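Local coordinates for protein serine protease inhibitor 4, isoform B (Drosophila melanogaster, PDB 4P0F) that probably inhibits serine and cysteine proteases as a serpin, captured here in the cleaved state with its reactive-centre loop inserted as an extra strand, at residues Lys96-Asp101 against Ala134-Trp139; Lys172-His177 against Pro224-Asp229; His358-Val363 against Gly375-Leu380. All coordinates share one frame; numbering follows the deposited sequence.

Contact 1 (Lys96-Asp101 against Ala134-Trp139); sequences KIFVMD and ATINNW
Lys-96, Phe-98, Ile-136 and Trp-139 join strand 91-100 of serpin sheet A to the helix packed on its face, 129-143, known in the family as helix F. The two short segments run nearly antiparallel, at 174°, with axes 10.2 Å apart, a spacing filled by side chains.

Two CH-pi contacts carry most of the packing. Lys-96 lays its aliphatic chain over one face of the Trp-139 indole: CD lies 3.6 Å from the centroid of the five-membered ring, while CB meets the six-membered part, 3.6 Å from Trp-139 CZ2. CG is anti to the backbone N (chi1 -172°), and the extended chain beyond it crosses the indole obliquely. Ile-136 CG1 sits over the centre of the Phe-98 ring, 3.7 Å from its centroid. Lys-96 CG covers the opposite face of that ring nearer the rim, so the phenyl is sandwiched between a helix side chain and its own strand.

The aromatic pair is an offset edge-to-face one. Phe-98 directs its edge at the indole face, with the planes at 75° and its CZ 4.1 Å from Trp-139 CB.

Polar contact is made through water. One molecule accepts from Lys-96 NZ at 2.7 Å and, weakly, from Trp-139 NE1 at 3.3 Å; Gln-122 OE1, on strand 120-124, takes a second bond from the ammonium group.

Contact between helix and strand is therefore apolar and aromatic, with the lysine serving both chemistries: its methylenes shield the indole while its charged end is met by a water and Gln-122 OE1.

Contact 2 (Lys172-His177 against Pro224-Asp229); sequences KGTWQH and PYKDSD
Two backbone hydrogen bonds bracket the Trp-175 and Tyr-225 pair in a single beta bridge. Lys-226 N donates to Thr-174 O at 2.8 Å, with the donor nearly along the C=O axis; Gln-176 N donates to Pro-224 O at 2.9 Å and an almost straight 177°. Waters extend this grip: one links Thr-174 N to Lys-226 O, and another gives hydrogens to both Gln-176 OE1 and Tyr-225 O.

Outside the bonds, Lys-226 runs beside Thr-174. Its chi1 of 52° places CG between the backbone N and the carbonyl carbon, 3.3 Å from Thr-174 O. The aromatic side chains point the same way with planes only 13° apart, but the rings are displaced and little of one covers the other; Trp-175 CZ3 meets Tyr-225 CE1 at 3.3 Å. Tyr-225 CD1 also comes within 3.7 Å of Gly-173 C, a close approach to bare backbone.

Trp-175 NE1 donates to Asn-325 O in the turn before strand 328-341, and Tyr-225 OH is hydrogen-bonded to Thr-329 OG1 within that strand. The position probably corresponds to the serpin breach: backbone bonds fix the crossing, while the buried rings have their polar ends bonded to that turn and the beginning of the inserted strand.

Contact 3 (His358-Val363 against Gly375-Leu380); sequences HPFTYV and GSVVRL
Phe-360 and Tyr-362 turn their rings onto the facing strand, against Val-377 and Gly-375, in the beta hairpin of strands 360-366 and 370-377 that belongs to serpin sheet B. Both aromatics have CG between the backbone N and the carbonyl carbon (chi1 60° and 62°), and each ring reaches back over its cross-strand neighbour.

The side chains of Phe-360 and Val-377 run alongside each other in the same direction. Val-377 CB stands over the phenyl face, 3.9 Å from its centroid, and Val-377 CG2 touches Phe-360 CZ at 3.5 Å. Tyr-362 instead covers a residue with no side chain: Gly-375 CA is 3.8 Å from the ring centroid, so the phenol lies on the glycine backbone. Val-377 CG2 also reaches Tyr-362 CE2, joining the two aromatic contacts on one face of the sheet, where Phe-274 of strand 263-281 packs on both Phe-360 and Val-377.

Phe-360/Val-377 and Tyr-362/Gly-375 are hydrogen-bonded pairs, each with two backbone bonds; Thr-361/Ser-376 between them is a non-hydrogen-bonded pair whose side chains go to the other face. There Thr-361 OG1, anti to its backbone N, donates to Gly-375 O at 2.9 Å. Tyr-362 N reaches this same oxygen, from the opposite face of the carbonyl plane, so two donors grip it. Tyr-22 OH bonds to both Thr-361 OG1 and Ser-376 OG, linking helix 6-28 to this side.

At the far end of the phenol, a water lying in the ring plane sits 2.6 Å from Tyr-362 OH and donates to Ser-376 O, also at 2.6 Å.

How the contacts relate
Along the chain the three contacts follow in series. Contact 1 and contact 2 both touch sheet A: strand 161-174 pairs with strand 91-100 of contact 1 and runs into contact 2; the centres of contacts 1 and 2 are about 33 Å apart. Contact 2 also reaches sheet B, because its loop 224-229 leads into strand 230-237, which pairs with strand 360-366 of contact 3. Centres of contacts 2 and 3 are about 21 Å apart, nearest atoms about 7 Å. Contacts 1 and 3 lie on opposite sides of the chain's centre. Strand 161-174 also borders the inserted strand 328-341, so contacts 1 and 2 sit along the sheet that loop insertion expands, and contact 3 within sheet B.

Contact 1 (Lys96-Asp101 against Ala134-Trp139)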
loop_
_atom_site.group_PDB
_atom_site.type_symbol
_atom_site.label_atom_id
_atom_site.label_comp_id
_atom_site.label_asym_id
_atom_site.label_seq_id
_atom_site.Cartn_x
_atom_site.Cartn_y
_atom_site.Cartn_z
ATOM N N LYS A 96 13.551 -4.442 5.782
ATOM C CA LYS A 96 14.394 -4.982 6.843
ATOM C C LYS A 96 13.812 -6.272 7.377
ATOM O O LYS A 96 12.601 -6.419 7.470
ATOM C CB LYS A 96 14.555 -3.970 7.980
ATOM C CG LYS A 96 15.578 -4.373 9.045
ATOM C CD LYS A 96 16.095 -3.166 9.813
ATOM C CE LYS A 96 17.193 -3.548 10.785
ATOM N NZ LYS A 96 17.811 -2.334 11.415
ATOM N N ILE A 97 14.692 -7.195 7.750
ATOM C CA ILE A 97 14.270 -8.430 8.388
ATOM C C ILE A 97 14.840 -8.464 9.806
ATOM O O ILE A 97 15.986 -8.078 10.039
ATOM C CB ILE A 97 14.714 -9.680 7.590
ATOM C CG1 ILE A 97 14.132 -10.943 8.227
ATOM C CG2 ILE A 97 16.231 -9.774 7.486
ATOM C CD1 ILE A 97 14.279 -12.206 7.357
ATOM N N PHE A 98 14.007 -8.901 10.744
ATOM C CA PHE A 98 14.392 -9.004 12.141
ATOM C C PHE A 98 14.322 -10.474 12.527
ATOM O O PHE A 98 13.269 -11.094 12.395
ATOM C CB PHE A 98 13.483 -8.156 13.014
ATOM C CG PHE A 98 13.447 -6.697 12.623
ATOM C CD1 PHE A 98 12.553 -6.245 11.665
ATOM C CD2 PHE A 98 14.293 -5.785 13.230
ATOM C CE1 PHE A 98 12.515 -4.915 11.319
ATOM C CE2 PHE A 98 14.259 -4.446 12.888
ATOM C CZ PHE A 98 13.365 -4.013 11.928
ATOM N N VAL A 99 15.445 -11.022 12.994
ATOM C CA VAL A 99 15.611 -12.474 13.134
ATOM C C VAL A 99 15.879 -12.864 14.588
ATOM O O VAL A 99 16.687 -12.237 15.269
ATOM C CB VAL A 99 16.773 -12.980 12.254
ATOM C CG1 VAL A 99 16.870 -14.525 12.281
ATOM C CG2 VAL A 99 16.603 -12.472 10.822
ATOM N N MET A 100 15.179 -13.892 15.052
ATOM C CA MET A 100 15.367 -14.428 16.405
ATOM C C MET A 100 16.849 -14.642 16.703
ATOM O O MET A 100 17.554 -15.279 15.916
ATOM C CB MET A 100 14.584 -15.742 16.550
ATOM C CG MET A 100 14.671 -16.446 17.912
ATOM S SD MET A 100 13.701 -15.622 19.196
ATOM C CE MET A 100 14.843 -14.451 19.740
ATOM N N ASP A 101 17.332 -14.093 17.822
ATOM C CA ASP A 101 18.720 -14.311 18.240
ATOM C C ASP A 101 19.077 -15.785 18.168
ATOM O O ASP A 101 18.322 -16.628 18.648
ATOM C CB ASP A 101 18.966 -13.842 19.674
ATOM C CG ASP A 101 19.049 -12.331 19.812
ATOM O OD1 ASP A 101 19.309 -11.626 18.810
ATOM O OD2 ASP A 101 18.872 -11.855 20.953
ATOM N N ALA A 134 9.527 -2.880 20.117
ATOM C CA ALA A 134 10.019 -1.506 20.139
ATOM C C ALA A 134 11.107 -1.321 19.084
ATOM O O ALA A 134 11.129 -0.314 18.388
ATOM C CB ALA A 134 10.542 -1.137 21.526
ATOM N N THR A 135 12.005 -2.295 18.956
ATOM C CA THR A 135 13.059 -2.229 17.943
ATOM C C THR A 135 12.471 -2.146 16.533
ATOM O O THR A 135 12.854 -1.288 15.737
ATOM C CB THR A 135 13.999 -3.442 18.057
ATOM O OG1 THR A 135 14.690 -3.351 19.302
ATOM C CG2 THR A 135 15.020 -3.469 16.927
ATOM N N ILE A 136 11.533 -3.035 16.234
ATOM C CA ILE A 136 10.865 -3.045 14.937
ATOM C C ILE A 136 10.102 -1.747 14.704
ATOM O O ILE A 136 10.217 -1.109 13.649
ATOM C CB ILE A 136 9.902 -4.251 14.828
ATOM C CG1 ILE A 136 10.706 -5.559 14.847
ATOM C CG2 ILE A 136 9.039 -4.151 13.569
ATOM C CD1 ILE A 136 9.889 -6.816 15.187
ATOM N N ASN A 137 9.320 -1.353 15.694
ATOM C CA ASN A 137 8.400 -0.242 15.510
ATOM C C ASN A 137 9.131 1.089 15.464
ATOM O O ASN A 137 8.712 2.010 14.756
ATOM C CB ASN A 137 7.349 -0.265 16.611
ATOM C CG ASN A 137 6.407 -1.448 16.469
ATOM O OD1 ASN A 137 6.271 -2.014 15.383
ATOM N ND2 ASN A 137 5.764 -1.835 17.560
ATOM N N ASN A 138 10.244 1.184 16.183
ATOM C CA ASN A 138 11.064 2.382 16.119
ATOM C C ASN A 138 11.719 2.528 14.746
ATOM O O ASN A 138 11.821 3.636 14.215
ATOM C CB ASN A 138 12.120 2.366 17.224
ATOM C CG ASN A 138 11.523 2.593 18.601
ATOM O OD1 ASN A 138 10.382 3.032 18.733
ATOM N ND2 ASN A 138 12.302 2.306 19.641
ATOM N N TRP A 139 12.126 1.409 14.157
ATOM C CA TRP A 139 12.714 1.425 12.829
ATOM C C TRP A 139 11.650 1.895 11.828
ATOM O O TRP A 139 11.910 2.767 11.001
ATOM C CB TRP A 139 13.263 0.040 12.447
ATOM C CG TRP A 139 13.865 0.010 11.071
ATOM C CD1 TRP A 139 15.135 0.366 10.725
ATOM C CD2 TRP A 139 13.208 -0.373 9.848
ATOM N NE1 TRP A 139 15.315 0.225 9.367
ATOM C CE2 TRP A 139 14.146 -0.224 8.807
ATOM C CE3 TRP A 139 11.921 -0.824 9.538
ATOM C CZ2 TRP A 139 13.839 -0.513 7.478
ATOM C CZ3 TRP A 139 11.614 -1.102 8.213
ATOM C CH2 TRP A 139 12.572 -0.942 7.203
HETATM O O HOH W 1 18.533 -0.371 9.649
#

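Contact 2 (Lys172-His177 against Pro224-Asp229)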
loop_
_atom_site.group_PDB
_atom_site.type_symbol
_atom_site.label_atom_id
_atom_site.label_comp_id
_atom_site.label_asym_id
_atom_site.label_seq_id
_atom_site.Cartn_x
_atom_site.Cartn_y
_atom_site.Cartn_z
ATOM N N LYS A 172 6.444 12.129 0.181
ATOM C CA LYS A 172 6.104 13.527 0.410
ATOM C C LYS A 172 6.341 14.291 -0.879
ATOM O O LYS A 172 7.473 14.413 -1.340
ATOM C CB LYS A 172 6.916 14.126 1.554
ATOM C CG LYS A 172 6.671 15.629 1.741
ATOM C CD LYS A 172 6.081 15.944 3.099
ATOM C CE LYS A 172 6.038 17.444 3.347
ATOM N NZ LYS A 172 5.573 17.764 4.723
ATOM N N GLY A 173 5.261 14.792 -1.464
ATOM C CA GLY A 173 5.339 15.480 -2.731
ATOM C C GLY A 173 4.668 16.834 -2.651
ATOM O O GLY A 173 3.745 17.025 -1.863
ATOM N N THR A 174 5.160 17.766 -3.455
ATOM C CA THR A 174 4.547 19.075 -3.613
ATOM C C THR A 174 3.795 19.110 -4.935
ATOM O O THR A 174 4.305 18.627 -5.938
ATOM C CB THR A 174 5.619 20.184 -3.574
ATOM O OG1 THR A 174 6.347 20.078 -2.342
ATOM C CG2 THR A 174 4.989 21.562 -3.692
ATOM N N TRP A 175 2.589 19.673 -4.956
ATOM C CA TRP A 175 1.853 19.740 -6.213
ATOM C C TRP A 175 2.637 20.548 -7.241
ATOM O O TRP A 175 3.278 21.553 -6.907
ATOM C CB TRP A 175 0.480 20.385 -6.056
ATOM C CG TRP A 175 -0.486 19.733 -5.133
ATOM C CD1 TRP A 175 -1.064 20.301 -4.046
ATOM C CD2 TRP A 175 -1.019 18.409 -5.226
ATOM N NE1 TRP A 175 -1.928 19.421 -3.452
ATOM C CE2 TRP A 175 -1.914 18.248 -4.154
ATOM C CE3 TRP A 175 -0.828 17.343 -6.110
ATOM C CZ2 TRP A 175 -2.609 17.074 -3.935
ATOM C CZ3 TRP A 175 -1.519 16.177 -5.888
ATOM C CH2 TRP A 175 -2.402 16.050 -4.816
ATOM N N GLN A 176 2.559 20.128 -8.498
ATOM C CA GLN A 176 3.075 20.938 -9.590
ATOM C C GLN A 176 2.305 22.251 -9.581
ATOM O O GLN A 176 2.880 23.324 -9.748
ATOM C CB GLN A 176 2.921 20.215 -10.932
ATOM C CG GLN A 176 3.457 21.006 -12.123
ATOM C CD GLN A 176 4.974 21.111 -12.128
ATOM O OE1 GLN A 176 5.676 20.139 -11.854
ATOM N NE2 GLN A 176 5.486 22.298 -12.445
ATOM N N HIS A 177 0.996 22.141 -9.368
ATOM C CA HIS A 177 0.123 23.305 -9.214
ATOM C C HIS A 177 -0.540 23.285 -7.847
ATOM O O HIS A 177 -1.523 22.580 -7.636
ATOM C CB HIS A 177 -0.939 23.332 -10.309
ATOM C CG HIS A 177 -0.378 23.223 -11.690
ATOM N ND1 HIS A 177 0.489 24.157 -12.215
ATOM C CD2 HIS A 177 -0.553 22.289 -12.653
ATOM C CE1 HIS A 177 0.821 23.804 -13.442
ATOM N NE2 HIS A 177 0.203 22.675 -13.733
ATOM N N PRO A 224 -0.447 16.138 -10.816
ATOM C CA PRO A 224 0.973 15.782 -10.766
ATOM C C PRO A 224 1.732 16.433 -9.614
ATOM O O PRO A 224 1.378 17.514 -9.166
ATOM C CB PRO A 224 1.501 16.279 -12.116
ATOM C CG PRO A 224 0.617 17.418 -12.456
ATOM C CD PRO A 224 -0.744 17.045 -11.936
ATOM N N TYR A 225 2.777 15.752 -9.146
ATOM C CA TYR A 225 3.713 16.308 -8.168
ATOM C C TYR A 225 4.948 16.842 -8.887
ATOM O O TYR A 225 5.403 16.244 -9.858
ATOM C CB TYR A 225 4.111 15.230 -7.143
ATOM C CG TYR A 225 2.926 14.734 -6.364
ATOM C CD1 TYR A 225 2.433 15.462 -5.295
ATOM C CD2 TYR A 225 2.286 13.557 -6.708
ATOM C CE1 TYR A 225 1.329 15.037 -4.592
ATOM C CE2 TYR A 225 1.178 13.111 -6.004
ATOM C CZ TYR A 225 0.715 13.859 -4.940
ATOM O OH TYR A 225 -0.382 13.445 -4.239
ATOM N N LYS A 226 5.500 17.954 -8.420
ATOM C CA LYS A 226 6.646 18.543 -9.104
ATOM C C LYS A 226 7.880 17.663 -8.918
ATOM O O LYS A 226 7.967 16.892 -7.960
ATOM C CB LYS A 226 6.917 19.971 -8.614
ATOM C CG LYS A 226 7.033 20.126 -7.117
ATOM C CD LYS A 226 7.229 21.588 -6.720
ATOM C CE LYS A 226 8.623 22.086 -7.051
ATOM N NZ LYS A 226 9.121 23.055 -6.034
ATOM N N ASP A 227 8.811 17.765 -9.862
ATOM C CA ASP A 227 10.087 17.057 -9.787
ATOM C C ASP A 227 9.904 15.554 -9.613
ATOM O O ASP A 227 10.640 14.916 -8.860
ATOM C CB ASP A 227 10.928 17.605 -8.635
ATOM C CG ASP A 227 11.147 19.098 -8.733
ATOM O OD1 ASP A 227 11.165 19.624 -9.869
ATOM O OD2 ASP A 227 11.300 19.746 -7.675
ATOM N N SER A 228 8.922 14.992 -10.308
ATOM C CA SER A 228 8.652 13.564 -10.209
ATOM C C SER A 228 7.769 13.092 -11.347
ATOM O O SER A 228 7.176 13.905 -12.052
ATOM C CB SER A 228 7.977 13.243 -8.878
ATOM O OG SER A 228 6.585 13.478 -8.962
ATOM N N ASP A 229 7.688 11.775 -11.524
ATOM C CA ASP A 229 6.725 11.180 -12.447
ATOM C C ASP A 229 5.563 10.573 -11.661
ATOM O O ASP A 229 4.884 9.657 -12.129
ATOM C CB ASP A 229 7.397 10.123 -13.326
ATOM C CG ASP A 229 8.375 10.727 -14.317
ATOM O OD1 ASP A 229 8.105 11.842 -14.814
ATOM O OD2 ASP A 229 9.412 10.090 -14.600
HETATM O O HOH W 2 7.328 17.036 -5.150
HETATM O O HOH W 3 5.297 17.345 -12.650
HETATM O O HOH W 4 8.106 19.670 -11.878
HETATM O O HOH W 5 -0.519 19.588 -9.498
#

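Contact 3 (His358-Val363 against Gly375-Leu380)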
loop_
_atom_site.group_PDB
_atom_site.type_symbol
_atom_site.label_atom_id
_atom_site.label_comp_id
_atom_site.label_asym_id
_atom_site.label_seq_id
_atom_site.Cartn_x
_atom_site.Cartn_y
_atom_site.Cartn_z
ATOM N N HIS A 358 -18.307 14.144 -3.069
ATOM C CA HIS A 358 -19.010 12.940 -2.656
ATOM C C HIS A 358 -18.000 11.807 -2.796
ATOM O O HIS A 358 -16.895 12.048 -3.279
ATOM C CB HIS A 358 -20.296 12.737 -3.474
ATOM C CG HIS A 358 -20.079 12.578 -4.947
ATOM N ND1 HIS A 358 -20.324 13.590 -5.851
ATOM C CD2 HIS A 358 -19.676 11.514 -5.679
ATOM C CE1 HIS A 358 -20.067 13.158 -7.073
ATOM N NE2 HIS A 358 -19.672 11.901 -6.996
ATOM N N PRO A 359 -18.340 10.589 -2.333
ATOM C CA PRO A 359 -17.285 9.571 -2.212
ATOM C C PRO A 359 -16.540 9.242 -3.505
ATOM O O PRO A 359 -17.140 9.159 -4.586
ATOM C CB PRO A 359 -18.053 8.349 -1.696
ATOM C CG PRO A 359 -19.137 8.951 -0.869
ATOM C CD PRO A 359 -19.579 10.160 -1.658
ATOM N N PHE A 360 -15.228 9.061 -3.375
ATOM C CA PHE A 360 -14.358 8.813 -4.514
ATOM C C PHE A 360 -13.214 7.884 -4.148
ATOM O O PHE A 360 -12.966 7.603 -2.965
ATOM C CB PHE A 360 -13.810 10.131 -5.090
ATOM C CG PHE A 360 -12.985 10.950 -4.121
ATOM C CD1 PHE A 360 -11.612 10.756 -4.009
ATOM C CD2 PHE A 360 -13.578 11.936 -3.354
ATOM C CE1 PHE A 360 -10.861 11.521 -3.133
ATOM C CE2 PHE A 360 -12.833 12.699 -2.480
ATOM C CZ PHE A 360 -11.471 12.489 -2.371
ATOM N N THR A 361 -12.549 7.362 -5.174
ATOM C CA THR A 361 -11.378 6.531 -4.973
ATOM C C THR A 361 -10.177 7.272 -5.550
ATOM O O THR A 361 -10.318 8.161 -6.397
ATOM C CB THR A 361 -11.555 5.119 -5.602
ATOM O OG1 THR A 361 -10.384 4.328 -5.353
ATOM C CG2 THR A 361 -11.770 5.204 -7.061
ATOM N N TYR A 362 -8.996 6.957 -5.040
ATOM C CA TYR A 362 -7.789 7.642 -5.472
ATOM C C TYR A 362 -6.603 6.682 -5.450
ATOM O O TYR A 362 -6.593 5.681 -4.723
ATOM C CB TYR A 362 -7.508 8.879 -4.597
ATOM C CG TYR A 362 -7.263 8.551 -3.146
ATOM C CD1 TYR A 362 -6.001 8.175 -2.710
ATOM C CD2 TYR A 362 -8.295 8.579 -2.222
ATOM C CE1 TYR A 362 -5.768 7.856 -1.393
ATOM C CE2 TYR A 362 -8.071 8.257 -0.893
ATOM C CZ TYR A 362 -6.805 7.894 -0.487
ATOM O OH TYR A 362 -6.575 7.559 0.828
ATOM N N VAL A 363 -5.619 6.995 -6.279
ATOM C CA VAL A 363 -4.408 6.206 -6.428
ATOM C C VAL A 363 -3.223 7.144 -6.565
ATOM O O VAL A 363 -3.272 8.103 -7.328
ATOM C CB VAL A 363 -4.463 5.294 -7.669
ATOM C CG1 VAL A 363 -3.306 4.282 -7.639
ATOM C CG2 VAL A 363 -5.796 4.582 -7.756
ATOM N N GLY A 375 -6.693 4.263 -2.194
ATOM C CA GLY A 375 -7.648 4.497 -1.133
ATOM C C GLY A 375 -9.011 4.972 -1.574
ATOM O O GLY A 375 -9.281 5.142 -2.764
ATOM N N SER A 376 -9.863 5.154 -0.572
ATOM C CA SER A 376 -11.230 5.625 -0.716
ATOM C C SER A 376 -11.508 6.750 0.257
ATOM O O SER A 376 -11.039 6.721 1.389
ATOM C CB SER A 376 -12.230 4.507 -0.425
ATOM O OG SER A 376 -12.255 3.539 -1.439
ATOM N N VAL A 377 -12.300 7.719 -0.184
ATOM C CA VAL A 377 -12.904 8.682 0.727
ATOM C C VAL A 377 -14.395 8.429 0.700
ATOM O O VAL A 377 -15.049 8.673 -0.311
ATOM C CB VAL A 377 -12.591 10.131 0.343
ATOM C CG1 VAL A 377 -13.291 11.091 1.302
ATOM C CG2 VAL A 377 -11.089 10.374 0.374
ATOM N N VAL A 378 -14.928 7.938 1.812
ATOM C CA VAL A 378 -16.330 7.554 1.879
ATOM C C VAL A 378 -17.103 8.424 2.857
ATOM O O VAL A 378 -18.255 8.770 2.618
ATOM C CB VAL A 378 -16.473 6.074 2.284
ATOM C CG1 VAL A 378 -17.936 5.675 2.393
ATOM C CG2 VAL A 378 -15.758 5.185 1.274
ATOM N N ARG A 379 -16.465 8.753 3.966
ATOM C CA ARG A 379 -17.088 9.561 5.003
ATOM C C ARG A 379 -16.125 10.639 5.433
ATOM O O ARG A 379 -14.975 10.351 5.732
ATOM C CB ARG A 379 -17.476 8.705 6.211
ATOM C CG ARG A 379 -18.481 7.609 5.912
ATOM C CD ARG A 379 -18.818 6.819 7.168
ATOM N NE ARG A 379 -19.703 5.692 6.885
ATOM C CZ ARG A 379 -20.250 4.914 7.814
ATOM N NH1 ARG A 379 -20.009 5.134 9.101
ATOM N NH2 ARG A 379 -21.044 3.913 7.456
ATOM N N LEU A 380 -16.591 11.882 5.467
ATOM C CA LEU A 380 -15.792 12.960 6.020
ATOM C C LEU A 380 -16.600 13.709 7.057
ATOM O O LEU A 380 -17.823 13.752 6.983
ATOM C CB LEU A 380 -15.326 13.917 4.928
ATOM C CG LEU A 380 -14.318 13.374 3.922
ATOM C CD1 LEU A 380 -14.061 14.416 2.844
ATOM C CD2 LEU A 380 -13.016 12.986 4.613
HETATM O O HOH W 6 -8.652 7.207 2.365
#